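Local atomic coordinates of Baccell_00875 (Bacteroides cellulosilyticus DSM 14838, PDB entry 5NO8), a protein that is a polysaccharide lyase that probably removes L-rhamnose caps from glucuronic acid in complex arabinogalactan proteins. Residues 449-454 with 483-488; 454-459 with 496-501; 477-482 with 512-517; 518-523 with 562-567. One frame throughout, in Å; residues are numbered along the deposited sequence. Where two conformers were deposited one is given.

Interaction 1: 449-454 with 483-488; sequences YNYMWV and QQFGYG
Y451, on helix 448-465, meets Q484 and F485 in the last turn of helix 469-485. That helix stops just beyond them: G486 is the first residue to leave helical geometry, with a positive phi of 77°. The two helices are consecutive in the helical C-terminal domain, whose run of helices is consistent with the alpha/alpha barrel of many polysaccharide lyases. Y451 carries the contact on its helix. Its CG stands anti to the carbonyl carbon, chi1 -70°, and this sends the ring across to the other helix. There it forms an offset edge-to-face pair with F485, whose edge is turned toward the Y451 face. The ring centroids lie 5.6 Å apart and the planes stand at 65°. The extended side chain of Q484 crosses Y451 at about a right angle and reaches its hydroxyl end. Y451 OH is also gripped from outside the two segments, by hydrogen bonds with N446 OD1 and T436 N. A phenylalanine here would lack the hydroxyl and would probably leave N446 OD1 and T436 N without their shared partner. The rings come closest where Y451 CE1 lies 3.7 Å from F485 CE1.

Interaction 2: 454-459 with 496-501; sequences VAELYF and VRLGLQ
F459 and G499 mark a close helix crossing in the helical C-terminal domain, where helix 448-465 passes helix 496-505. The domain is consistent with the alpha/alpha-barrel architecture of many polysaccharide lyases. Near the contact the two axes come within 9.6 Å at 45°, running in broadly the same direction. The nearest alpha carbons are F459 CA and G499 CA, 6.2 Å apart. The F459 ring lies with one face over the G499 backbone, a CH-pi contact with G499 CA 13° off the ring normal and almost over its centre. The glycine suits this approach: a beta carbon on G499 would come within 3.1 Å of F459 CE2, which is tight. The preceding residue, L498, packs beside it. Its CG anti to the backbone N, chi1 174°, carries the side chain toward helix 448-465, and L498 CG rests 3.6 Å from F459 CB. One branch then continues to the acid of E456, where L498 CD2 lies 3.5 Å from E456 OE2. This carboxylate has polar partners elsewhere: E456 OE2 is hydrogen-bonded to Q460 NE2 and to a bound glycerol, probably from the crystallisation liquor. L478 of helix 469-485 also packs on F459. An alanine in place of F459 would probably open a gap over G499 and take away the ring that its CA packs against. All six carbons of the aromatic ring stay near the glycine; F459 CD2 and CE2 are the nearest, each 3.6 Å from G499 CA.

Interaction 3: 477-482 with 512-517; sequences TLKSMF and YTDLRN
K479 NZ donates to D514 OD2 across 2.8 Å, the one salt bridge between these two segments. The two side chains come from opposite directions. The ammonium meets OD2 on its syn side, 28° out of the carboxylate plane. The other oxygen is farther, with D514 OD1 3.4 Å from K479 NZ. The lysine chain bends at both chi2 and chi3, near -60° each, and this folds NZ round to the acid. Each charge has a second partner. K479 NZ also forms a salt bridge with D518 OD2, one turn further along helix 509-529, and D514 OD2 accepts a hydrogen bond from Y475. An ammonium held between two carboxylates is likely to stay protonated. Beneath this polar layer, helix 469-485 packs on helix 509-529 in the helical C-terminal domain, a fold consistent with an alpha/alpha barrel. The contact joins a helix to the next but one. The axes come within 11.3 Å at 36°, and leucine and phenylalanine side chains lie between them. L515 holds CG anti to its own N, and its CD1 reaches the apolar face of the other helix. L515 CD1 lies 3.9 Å from L478 CD1, the two leucines crossing at about a right angle. The same methyl meets F482 at the ring edge, in the ring plane, with L515 CD1 4.0 Å from F482 CE2. L500 and L503 of helix 496-505 also pack on L515.

Interaction 4: 518-523 with 562-567; sequences DFIKTG and QKYLDE
Y564 holds CG anti to its carbonyl carbon, chi1 -54°, and this points the ring from helix 562-576 at I520 and G523 of helix 509-529. I520 places CG2 anti to its backbone N, on the side where the phenol arrives. The two side chains cross at about a right angle, and I520 CG2 lies 3.4 Å from Y564 OH. One turn on, the tyrosine ring comes obliquely against bare backbone, with Y564 CE1 3.6 Å from G523 C. G523 lets the ring in this close: a beta carbon at this position would sit 2.9 Å from Y564 CE1, a clash. The nearest alpha carbons, G523 CA and Y564 CA, are 7.0 Å apart. The neighbouring K563 places its CG over one face of the tyrosine, 3.9 Å above the ring plane and over its centre. Y564 OH is hydrogen-bonded to D524 OD1, just past G523, and K563 NZ forms a salt bridge with the same oxygen. D524 thus ties both side chains to helix 509-529. V527, further along that helix, also touches Y564. L555 of helix 542-559 also touches the Y564 side chain. In the helical C-terminal domain, consistent with an alpha/alpha barrel, the contact joins helix 509-529 to helix 562-576, beside helix 542-559.

How the interactions relate
All four interactions lie in the helical C-terminal domain, on the same side of the chain's centre. Interactions 1 and 2 share helix 448-465, 1 and 3 share helix 469-485, and 3 and 4 share helix 509-529. Interactions 1, 2 and 3 alternate along the chain, their centres 10 to 13 Å apart. Interaction 4 follows in series and lies about 18 Å from interaction 2. M452 packs on L478 and M481, A455 on L478, and V496 and L500 on F519. Interactions 3 and 4 meet at K479, and Y487 probably hydrogen-bonds to T522 and D518. Interaction 1 joins consecutive helices; the others each join a helix to the next but one, as is consistent with an alpha/alpha barrel.

Interaction 1: 449-454 with 483-488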
loop_
_atom_site.group_PDB
_atom_site.type_symbol
_atom_site.label_atom_id
_atom_site.label_comp_id
_atom_site.label_asym_id
_atom_site.label_seq_id
_atom_site.Cartn_x
_atom_site.Cartn_y
_atom_site.Cartn_z
ATOM N N TYR A 449 21.249 0.048 -1.284
ATOM C CA TYR A 449 20.208 1.055 -1.020
ATOM C C TYR A 449 20.773 2.205 -0.200
ATOM O O TYR A 449 20.467 3.374 -0.467
ATOM C CB TYR A 449 19.028 0.428 -0.248
ATOM C CG TYR A 449 18.148 -0.522 -1.052
ATOM C CD1 TYR A 449 17.279 -0.034 -2.020
ATOM C CD2 TYR A 449 18.146 -1.908 -0.805
ATOM C CE1 TYR A 449 16.455 -0.878 -2.753
ATOM C CE2 TYR A 449 17.300 -2.770 -1.525
ATOM C CZ TYR A 449 16.462 -2.241 -2.503
ATOM O OH TYR A 449 15.626 -3.037 -3.250
ATOM N N ASN A 450 21.616 1.882 0.777
ATOM C CA ASN A 450 22.047 2.858 1.762
ATOM C C ASN A 450 22.884 3.964 1.136
ATOM O O ASN A 450 22.857 5.096 1.625
ATOM C CB ASN A 450 22.833 2.197 2.898
ATOM C CG ASN A 450 22.014 1.186 3.677
ATOM O OD1 ASN A 450 20.783 1.117 3.551
ATOM N ND2 ASN A 450 22.694 0.407 4.515
ATOM N N TYR A 451 23.590 3.656 0.048
ATOM C CA TYR A 451 24.485 4.622 -0.608
ATOM C C TYR A 451 23.738 5.766 -1.288
ATOM O O TYR A 451 24.236 6.898 -1.342
ATOM C CB TYR A 451 25.330 3.930 -1.675
ATOM C CG TYR A 451 26.384 3.001 -1.114
ATOM C CD1 TYR A 451 26.026 1.783 -0.530
ATOM C CD2 TYR A 451 27.746 3.342 -1.170
ATOM C CE1 TYR A 451 26.982 0.930 -0.011
ATOM C CE2 TYR A 451 28.719 2.488 -0.660
ATOM C CZ TYR A 451 28.335 1.282 -0.081
ATOM O OH TYR A 451 29.273 0.423 0.440
ATOM N N MET A 452 22.579 5.458 -1.872
ATOM C CA MET A 452 21.780 6.473 -2.572
ATOM C C MET A 452 21.295 7.536 -1.615
ATOM O O MET A 452 21.250 8.709 -1.965
ATOM C CB MET A 452 20.563 5.856 -3.244
ATOM C CG MET A 452 20.867 4.788 -4.281
ATOM S SD MET A 452 22.142 5.284 -5.476
ATOM C CE MET A 452 23.627 4.690 -4.690
ATOM N N TRP A 453 20.912 7.097 -0.426
ATOM C CA TRP A 453 20.312 7.981 0.576
ATOM C C TRP A 453 21.382 8.835 1.239
ATOM O O TRP A 453 21.167 10.023 1.472
ATOM C CB TRP A 453 19.534 7.174 1.604
ATOM C CG TRP A 453 18.439 6.338 0.990
ATOM C CD1 TRP A 453 17.648 6.663 -0.087
ATOM C CD2 TRP A 453 18.037 5.034 1.409
ATOM N NE1 TRP A 453 16.772 5.643 -0.344
ATOM C CE2 TRP A 453 16.991 4.629 0.557
ATOM C CE3 TRP A 453 18.454 4.172 2.431
ATOM C CZ2 TRP A 453 16.346 3.389 0.697
ATOM C CZ3 TRP A 453 17.827 2.937 2.563
ATOM C CH2 TRP A 453 16.774 2.565 1.702
ATOM N N VAL A 454 22.548 8.238 1.508
ATOM C CA VAL A 454 23.697 9.012 1.966
ATOM C C VAL A 454 24.104 10.055 0.931
ATOM O O VAL A 454 24.356 11.193 1.290
ATOM C CB VAL A 454 24.897 8.110 2.343
ATOM C CG1 VAL A 454 26.172 8.947 2.531
ATOM C CG2 VAL A 454 24.585 7.375 3.618
ATOM N N GLN A 483 31.057 0.962 -8.114
ATOM C CA GLN A 483 32.229 0.060 -8.030
ATOM C C GLN A 483 31.855 -1.311 -7.458
ATOM O O GLN A 483 32.253 -2.348 -8.006
ATOM C CB GLN A 483 33.351 0.686 -7.179
ATOM C CG GLN A 483 34.673 -0.097 -7.138
ATOM C CD GLN A 483 34.839 -0.995 -5.907
ATOM O OE1 GLN A 483 34.851 -0.518 -4.763
ATOM N NE2 GLN A 483 34.992 -2.305 -6.140
ATOM N N GLN A 484 31.084 -1.307 -6.367
ATOM C CA GLN A 484 30.819 -2.513 -5.601
ATOM C C GLN A 484 29.617 -3.302 -6.091
ATOM O O GLN A 484 29.624 -4.531 -6.030
ATOM C CB GLN A 484 30.596 -2.183 -4.132
ATOM C CG GLN A 484 31.790 -1.581 -3.428
ATOM C CD GLN A 484 31.443 -1.121 -2.036
ATOM O OE1 GLN A 484 31.102 0.048 -1.820
ATOM N NE2 GLN A 484 31.519 -2.026 -1.082
ATOM N N PHE A 485 28.568 -2.597 -6.513
ATOM C CA PHE A 485 27.285 -3.228 -6.830
ATOM C C PHE A 485 26.979 -3.275 -8.305
ATOM O O PHE A 485 26.011 -3.894 -8.688
ATOM C CB PHE A 485 26.136 -2.508 -6.078
ATOM C CG PHE A 485 26.239 -2.606 -4.585
ATOM C CD1 PHE A 485 26.993 -1.694 -3.867
ATOM C CD2 PHE A 485 25.576 -3.611 -3.890
ATOM C CE1 PHE A 485 27.107 -1.787 -2.490
ATOM C CE2 PHE A 485 25.686 -3.717 -2.524
ATOM C CZ PHE A 485 26.444 -2.797 -1.807
ATOM N N GLY A 486 27.793 -2.631 -9.136
ATOM C CA GLY A 486 27.540 -2.570 -10.572
ATOM C C GLY A 486 26.445 -1.576 -10.920
ATOM O O GLY A 486 26.076 -0.741 -10.090
ATOM N N TYR A 487 25.903 -1.717 -12.125
ATOM C CA TYR A 487 25.019 -0.740 -12.754
ATOM C C TYR A 487 23.521 -1.079 -12.786
ATOM O O TYR A 487 22.711 -0.225 -13.107
ATOM C CB TYR A 487 25.540 -0.458 -14.164
ATOM C CG TYR A 487 26.827 0.319 -14.089
ATOM C CD1 TYR A 487 26.805 1.686 -13.832
ATOM C CD2 TYR A 487 28.065 -0.312 -14.188
ATOM C CE1 TYR A 487 27.975 2.414 -13.718
ATOM C CE2 TYR A 487 29.249 0.414 -14.075
ATOM C CZ TYR A 487 29.191 1.781 -13.844
ATOM O OH TYR A 487 30.330 2.538 -13.719
ATOM N N GLY A 488 23.145 -2.294 -12.425
ATOM C CA GLY A 488 21.747 -2.731 -12.550
ATOM C C GLY A 488 21.028 -2.933 -11.231
ATOM O O GLY A 488 20.090 -3.737 -11.178
#

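Interaction 2: 454-459 with 496-501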
loop_
_atom_site.group_PDB
_atom_site.type_symbol
_atom_site.label_atom_id
_atom_site.label_comp_id
_atom_site.label_asym_id
_atom_site.label_seq_id
_atom_site.Cartn_x
_atom_site.Cartn_y
_atom_site.Cartn_z
ATOM N N VAL A 454 22.548 8.238 1.508
ATOM C CA VAL A 454 23.697 9.012 1.966
ATOM C C VAL A 454 24.104 10.055 0.931
ATOM O O VAL A 454 24.356 11.193 1.290
ATOM C CB VAL A 454 24.897 8.110 2.343
ATOM C CG1 VAL A 454 26.172 8.947 2.531
ATOM C CG2 VAL A 454 24.585 7.375 3.618
ATOM N N ALA A 455 24.176 9.682 -0.340
ATOM C CA ALA A 455 24.510 10.620 -1.403
ATOM C C ALA A 455 23.496 11.741 -1.541
ATOM O O ALA A 455 23.858 12.911 -1.716
ATOM C CB ALA A 455 24.627 9.901 -2.722
ATOM N N GLU A 456 22.219 11.387 -1.467
ATOM C CA GLU A 456 21.173 12.394 -1.480
ATOM C C GLU A 456 21.427 13.376 -0.362
ATOM O O GLU A 456 21.420 14.571 -0.610
ATOM C CB GLU A 456 19.778 11.775 -1.322
ATOM C CG GLU A 456 18.675 12.801 -1.060
ATOM C CD GLU A 456 17.655 12.994 -2.161
ATOM O OE1 GLU A 456 17.473 12.117 -3.044
ATOM O OE2 GLU A 456 16.974 14.057 -2.117
ATOM N N LEU A 457 21.668 12.889 0.846
ATOM C CA LEU A 457 21.915 13.785 1.973
ATOM C C LEU A 457 23.040 14.767 1.643
ATOM O O LEU A 457 22.895 15.986 1.831
ATOM C CB LEU A 457 22.216 13.040 3.266
ATOM C CG LEU A 457 22.614 13.923 4.450
ATOM C CD1 LEU A 457 21.438 14.764 4.954
ATOM C CD2 LEU A 457 23.200 13.142 5.591
ATOM N N TYR A 458 24.153 14.242 1.128
ATOM C CA TYR A 458 25.311 15.107 0.861
ATOM C C TYR A 458 25.018 16.155 -0.196
ATOM O O TYR A 458 25.336 17.328 0.011
ATOM C CB TYR A 458 26.573 14.276 0.506
ATOM C CG TYR A 458 27.132 13.390 1.594
ATOM C CD1 TYR A 458 26.947 13.651 2.937
ATOM C CD2 TYR A 458 27.917 12.279 1.260
ATOM C CE1 TYR A 458 27.489 12.832 3.918
ATOM C CE2 TYR A 458 28.469 11.466 2.224
ATOM C CZ TYR A 458 28.263 11.733 3.541
ATOM O OH TYR A 458 28.800 10.923 4.501
ATOM N N PHE A 459 24.377 15.789 -1.301
ATOM C CA PHE A 459 24.042 16.769 -2.313
ATOM C C PHE A 459 23.072 17.839 -1.772
ATOM O O PHE A 459 23.223 19.025 -2.082
ATOM C CB PHE A 459 23.457 16.131 -3.558
ATOM C CG PHE A 459 24.415 15.239 -4.322
ATOM C CD1 PHE A 459 25.660 15.703 -4.741
ATOM C CD2 PHE A 459 24.037 13.943 -4.677
ATOM C CE1 PHE A 459 26.511 14.880 -5.479
ATOM C CE2 PHE A 459 24.882 13.115 -5.394
ATOM C CZ PHE A 459 26.120 13.592 -5.810
ATOM N N VAL A 496 19.491 11.324 -9.407
ATOM C CA VAL A 496 19.982 11.691 -10.739
ATOM C C VAL A 496 19.990 13.208 -10.979
ATOM O O VAL A 496 21.031 13.803 -11.247
ATOM C CB VAL A 496 19.179 10.974 -11.849
ATOM C CG1 VAL A 496 19.568 11.450 -13.243
ATOM C CG2 VAL A 496 19.346 9.465 -11.737
ATOM N N ARG A 497 18.819 13.827 -10.899
ATOM C CA ARG A 497 18.704 15.263 -11.109
ATOM C C ARG A 497 19.467 16.053 -10.061
ATOM O O ARG A 497 20.146 17.034 -10.397
ATOM C CB ARG A 497 17.254 15.716 -11.085
ATOM C CG ARG A 497 16.410 15.124 -12.176
ATOM C CD ARG A 497 15.218 16.012 -12.481
ATOM N NE ARG A 497 15.595 17.124 -13.351
ATOM C CZ ARG A 497 14.761 18.066 -13.785
ATOM N NH1 ARG A 497 13.482 18.081 -13.416
ATOM N NH2 ARG A 497 15.220 19.017 -14.584
ATOM N N LEU A 498 19.347 15.625 -8.808
ATOM C CA LEU A 498 19.980 16.320 -7.692
ATOM C C LEU A 498 21.514 16.251 -7.811
ATOM O O LEU A 498 22.198 17.261 -7.685
ATOM C CB LEU A 498 19.538 15.699 -6.378
ATOM C CG LEU A 498 20.194 16.204 -5.102
ATOM C CD1 LEU A 498 19.956 17.695 -4.891
ATOM C CD2 LEU A 498 19.680 15.396 -3.936
ATOM N N GLY A 499 22.037 15.056 -8.034
ATOM C CA GLY A 499 23.482 14.864 -8.153
ATOM C C GLY A 499 24.081 15.641 -9.319
ATOM O O GLY A 499 25.070 16.366 -9.142
ATOM N N LEU A 500 23.509 15.496 -10.496
ATOM C CA LEU A 500 23.998 16.230 -11.673
ATOM C C LEU A 500 23.848 17.747 -11.565
ATOM O O LEU A 500 24.745 18.483 -12.000
ATOM C CB LEU A 500 23.316 15.757 -12.952
ATOM C CG LEU A 500 23.617 14.317 -13.376
ATOM C CD1 LEU A 500 22.860 14.026 -14.650
ATOM C CD2 LEU A 500 25.112 14.091 -13.559
ATOM N N GLN A 501 22.722 18.221 -11.027
ATOM C CA GLN A 501 22.557 19.659 -10.769
ATOM C C GLN A 501 23.621 20.177 -9.811
ATOM O O GLN A 501 24.182 21.238 -10.039
ATOM C CB GLN A 501 21.154 19.982 -10.226
ATOM C CG GLN A 501 20.833 21.471 -10.089
ATOM C CD GLN A 501 20.782 22.221 -11.422
ATOM O OE1 GLN A 501 20.444 21.659 -12.471
ATOM N NE2 GLN A 501 21.116 23.506 -11.377
#

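Interaction 3: 477-482 with 512-517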
loop_
_atom_site.group_PDB
_atom_site.type_symbol
_atom_site.label_atom_id
_atom_site.label_comp_id
_atom_site.label_asym_id
_atom_site.label_seq_id
_atom_site.Cartn_x
_atom_site.Cartn_y
_atom_site.Cartn_z
ATOM N N THR A 477 30.509 8.771 -2.946
ATOM C CA THR A 477 29.594 7.771 -2.428
ATOM C C THR A 477 28.922 7.020 -3.576
ATOM O O THR A 477 28.838 5.786 -3.548
ATOM C CB THR A 477 28.559 8.408 -1.488
ATOM O OG1 THR A 477 29.246 9.020 -0.401
ATOM C CG2 THR A 477 27.564 7.350 -0.947
ATOM N N LEU A 478 28.443 7.742 -4.580
ATOM C CA LEU A 478 27.828 7.099 -5.723
ATOM C C LEU A 478 28.834 6.235 -6.503
ATOM O O LEU A 478 28.479 5.152 -6.982
ATOM C CB LEU A 478 27.160 8.107 -6.647
ATOM C CG LEU A 478 25.898 8.791 -6.097
ATOM C CD1 LEU A 478 25.401 9.801 -7.111
ATOM C CD2 LEU A 478 24.824 7.752 -5.767
ATOM N N LYS A 479 30.079 6.699 -6.605
ATOM C CA LYS A 479 31.124 5.905 -7.285
ATOM C C LYS A 479 31.458 4.615 -6.542
ATOM O O LYS A 479 31.626 3.576 -7.161
ATOM C CB LYS A 479 32.392 6.743 -7.470
ATOM C CG LYS A 479 32.234 7.923 -8.416
ATOM C CD LYS A 479 31.785 7.589 -9.828
ATOM C CE LYS A 479 32.715 6.583 -10.527
ATOM N NZ LYS A 479 32.624 6.693 -12.011
ATOM N N SER A 480 31.559 4.705 -5.218
ATOM C CA SER A 480 31.776 3.561 -4.350
ATOM C C SER A 480 30.649 2.561 -4.521
ATOM O O SER A 480 30.887 1.345 -4.537
ATOM C CB SER A 480 31.871 4.004 -2.894
ATOM O OG SER A 480 32.064 2.917 -2.005
ATOM N N MET A 481 29.418 3.067 -4.653
ATOM C CA MET A 481 28.282 2.197 -4.895
ATOM C C MET A 481 28.391 1.486 -6.254
ATOM O O MET A 481 28.310 0.265 -6.296
ATOM C CB MET A 481 26.961 2.959 -4.765
ATOM C CG MET A 481 25.760 2.019 -4.669
ATOM S SD MET A 481 25.232 1.477 -6.296
ATOM C CE MET A 481 23.714 0.591 -5.899
ATOM N N PHE A 482 28.603 2.220 -7.344
ATOM C CA PHE A 482 28.746 1.600 -8.671
ATOM C C PHE A 482 29.947 0.625 -8.761
ATOM O O PHE A 482 29.845 -0.415 -9.408
ATOM C CB PHE A 482 28.892 2.653 -9.773
ATOM C CG PHE A 482 27.689 3.541 -9.942
ATOM C CD1 PHE A 482 26.409 3.000 -10.061
ATOM C CD2 PHE A 482 27.834 4.923 -10.008
ATOM C CE1 PHE A 482 25.300 3.818 -10.231
ATOM C CE2 PHE A 482 26.727 5.743 -10.173
ATOM C CZ PHE A 482 25.462 5.192 -10.279
ATOM N N TYR A 512 30.839 15.654 -13.347
ATOM C CA TYR A 512 29.510 15.706 -13.974
ATOM C C TYR A 512 29.381 14.703 -15.117
ATOM O O TYR A 512 28.490 13.841 -15.111
ATOM C CB TYR A 512 29.194 17.119 -14.489
ATOM C CG TYR A 512 27.871 17.256 -15.205
ATOM C CD1 TYR A 512 27.766 17.012 -16.568
ATOM C CD2 TYR A 512 26.717 17.633 -14.520
ATOM C CE1 TYR A 512 26.556 17.122 -17.222
ATOM C CE2 TYR A 512 25.509 17.758 -15.168
ATOM C CZ TYR A 512 25.433 17.496 -16.514
ATOM O OH TYR A 512 24.244 17.612 -17.170
ATOM N N THR A 513 30.257 14.820 -16.114
ATOM C CA THR A 513 30.199 13.938 -17.282
ATOM C C THR A 513 30.438 12.472 -16.911
ATOM O O THR A 513 29.804 11.589 -17.489
ATOM C CB THR A 513 31.205 14.355 -18.375
ATOM O OG1 THR A 513 32.481 14.586 -17.773
ATOM C CG2 THR A 513 30.734 15.618 -19.094
ATOM N N ASP A 514 31.323 12.218 -15.948
ATOM C CA ASP A 514 31.569 10.853 -15.459
ATOM C C ASP A 514 30.344 10.211 -14.781
ATOM O O ASP A 514 29.998 9.047 -15.042
ATOM C CB ASP A 514 32.721 10.856 -14.460
ATOM C CG ASP A 514 33.071 9.473 -13.975
ATOM O OD1 ASP A 514 33.148 8.551 -14.808
ATOM O OD2 ASP A 514 33.290 9.301 -12.763
ATOM N N LEU A 515 29.718 10.968 -13.891
ATOM C CA LEU A 515 28.489 10.507 -13.236
ATOM C C LEU A 515 27.366 10.340 -14.244
ATOM O O LEU A 515 26.649 9.349 -14.198
ATOM C CB LEU A 515 28.063 11.463 -12.124
ATOM C CG LEU A 515 26.915 10.955 -11.239
ATOM C CD1 LEU A 515 27.297 9.673 -10.522
ATOM C CD2 LEU A 515 26.507 12.039 -10.241
ATOM N N ARG A 516 27.229 11.285 -15.162
ATOM C CA ARG A 516 26.246 11.187 -16.222
ATOM C C ARG A 516 26.423 9.899 -17.047
ATOM O O ARG A 516 25.439 9.219 -17.374
ATOM C CB ARG A 516 26.291 12.441 -17.096
ATOM C CG ARG A 516 25.326 12.442 -18.270
ATOM C CD ARG A 516 25.183 13.837 -18.827
ATOM N NE ARG A 516 24.466 13.846 -20.099
ATOM C CZ ARG A 516 23.718 14.849 -20.562
ATOM N NH1 ARG A 516 23.555 15.979 -19.870
ATOM N NH2 ARG A 516 23.117 14.724 -21.745
ATOM N N ASN A 517 27.675 9.554 -17.353
ATOM C CA ASN A 517 27.971 8.307 -18.057
ATOM C C ASN A 517 27.604 7.077 -17.223
ATOM O O ASN A 517 27.110 6.091 -17.773
ATOM C CB ASN A 517 29.466 8.227 -18.458
ATOM C CG ASN A 517 29.860 9.215 -19.548
ATOM O OD1 ASN A 517 31.049 9.507 -19.695
ATOM N ND2 ASN A 517 28.894 9.728 -20.317
#

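Interaction 4: 518-523 with 562-567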
loop_
_atom_site.group_PDB
_atom_site.type_symbol
_atom_site.label_atom_id
_atom_site.label_comp_id
_atom_site.label_asym_id
_atom_site.label_seq_id
_atom_site.Cartn_x
_atom_site.Cartn_y
_atom_site.Cartn_z
ATOM N N ASP A 518 27.856 7.126 -15.918
ATOM C CA ASP A 518 27.434 6.050 -15.004
ATOM C C ASP A 518 25.907 5.875 -15.003
ATOM O O ASP A 518 25.405 4.745 -15.079
ATOM C CB ASP A 518 27.916 6.289 -13.571
ATOM C CG ASP A 518 29.409 6.028 -13.380
ATOM O OD1 ASP A 518 30.046 5.385 -14.240
ATOM O OD2 ASP A 518 29.943 6.450 -12.336
ATOM N N PHE A 519 25.180 6.983 -14.935
ATOM C CA PHE A 519 23.719 6.914 -14.997
ATOM C C PHE A 519 23.237 6.377 -16.347
ATOM O O PHE A 519 22.284 5.595 -16.394
ATOM C CB PHE A 519 23.056 8.270 -14.715
ATOM C CG PHE A 519 23.213 8.766 -13.300
ATOM C CD1 PHE A 519 23.262 7.905 -12.212
ATOM C CD2 PHE A 519 23.279 10.135 -13.057
ATOM C CE1 PHE A 519 23.396 8.391 -10.916
ATOM C CE2 PHE A 519 23.393 10.621 -11.769
ATOM C CZ PHE A 519 23.451 9.752 -10.699
ATOM N N ILE A 520 23.870 6.788 -17.441
ATOM C CA ILE A 520 23.521 6.239 -18.769
ATOM C C ILE A 520 23.673 4.701 -18.816
ATOM O O ILE A 520 22.811 4.003 -19.358
ATOM C CB ILE A 520 24.314 6.961 -19.902
ATOM C CG1 ILE A 520 23.756 8.374 -20.102
ATOM C CG2 ILE A 520 24.256 6.198 -21.229
ATOM C CD1 ILE A 520 24.673 9.321 -20.862
ATOM N N LYS A 521 24.744 4.182 -18.232
ATOM C CA LYS A 521 24.962 2.727 -18.122
ATOM C C LYS A 521 23.818 2.050 -17.385
ATOM O O LYS A 521 23.281 1.048 -17.854
ATOM C CB LYS A 521 26.269 2.426 -17.388
ATOM N N THR A 522 23.437 2.618 -16.240
ATOM C CA THR A 522 22.319 2.091 -15.468
ATOM C C THR A 522 21.025 2.137 -16.280
ATOM O O THR A 522 20.267 1.169 -16.296
ATOM C CB THR A 522 22.163 2.822 -14.109
ATOM O OG1 THR A 522 23.261 2.486 -13.251
ATOM C CG2 THR A 522 20.855 2.418 -13.412
ATOM N N GLY A 523 20.755 3.273 -16.914
ATOM C CA GLY A 523 19.616 3.419 -17.795
ATOM C C GLY A 523 19.534 2.350 -18.879
ATOM O O GLY A 523 18.464 1.796 -19.143
ATOM N N GLN A 562 15.028 9.776 -26.004
ATOM C CA GLN A 562 13.684 9.163 -26.039
ATOM C C GLN A 562 13.632 7.705 -25.568
ATOM O O GLN A 562 12.600 7.277 -25.028
ATOM C CB GLN A 562 13.050 9.265 -27.427
ATOM N N LYS A 563 14.716 6.941 -25.750
ATOM C CA LYS A 563 14.722 5.542 -25.331
ATOM C C LYS A 563 14.388 5.355 -23.833
ATOM O O LYS A 563 13.784 4.343 -23.440
ATOM C CB LYS A 563 16.048 4.848 -25.666
ATOM C CG LYS A 563 17.271 5.299 -24.888
ATOM C CD LYS A 563 18.563 4.939 -25.639
ATOM C CE LYS A 563 19.607 4.235 -24.780
ATOM N NZ LYS A 563 19.260 2.800 -24.530
ATOM N N TYR A 564 14.770 6.324 -23.009
ATOM C CA TYR A 564 14.454 6.233 -21.586
ATOM C C TYR A 564 12.985 6.569 -21.321
ATOM O O TYR A 564 12.346 5.868 -20.540
ATOM C CB TYR A 564 15.418 7.067 -20.727
ATOM C CG TYR A 564 16.875 6.726 -20.967
ATOM C CD1 TYR A 564 17.323 5.413 -20.888
ATOM C CD2 TYR A 564 17.807 7.718 -21.264
ATOM C CE1 TYR A 564 18.653 5.085 -21.122
ATOM C CE2 TYR A 564 19.149 7.403 -21.487
ATOM C CZ TYR A 564 19.566 6.086 -21.419
ATOM O OH TYR A 564 20.887 5.737 -21.629
ATOM N N LEU A 565 12.448 7.594 -21.980
ATOM C CA LEU A 565 11.027 7.913 -21.872
ATOM C C LEU A 565 10.137 6.820 -22.421
ATOM O O LEU A 565 9.063 6.565 -21.874
ATOM C CB LEU A 565 10.654 9.241 -22.546
ATOM C CG LEU A 565 9.214 9.774 -22.324
ATOM C CD1 LEU A 565 8.782 9.726 -20.855
ATOM C CD2 LEU A 565 9.058 11.199 -22.851
ATOM N N ASP A 566 10.542 6.188 -23.522
ATOM C CA ASP A 566 9.747 5.074 -24.073
ATOM C C ASP A 566 9.682 3.898 -23.074
ATOM O O ASP A 566 8.636 3.282 -22.919
ATOM C CB ASP A 566 10.268 4.626 -25.459
ATOM C CG ASP A 566 9.966 5.653 -26.585
ATOM O OD1 ASP A 566 9.156 6.607 -26.406
ATOM O OD2 ASP A 566 10.529 5.482 -27.683
ATOM N N GLU A 567 10.766 3.643 -22.359
ATOM C CA GLU A 567 10.765 2.617 -21.309
ATOM C C GLU A 567 9.861 3.001 -20.111
ATOM O O GLU A 567 9.102 2.166 -19.611
ATOM C CB GLU A 567 12.172 2.309 -20.838
ATOM C CG GLU A 567 12.263 1.100 -19.905
ATOM C CD GLU A 567 11.752 -0.197 -20.522
ATOM O OE1 GLU A 567 11.901 -0.357 -21.748
ATOM O OE2 GLU A 567 11.229 -1.063 -19.781
#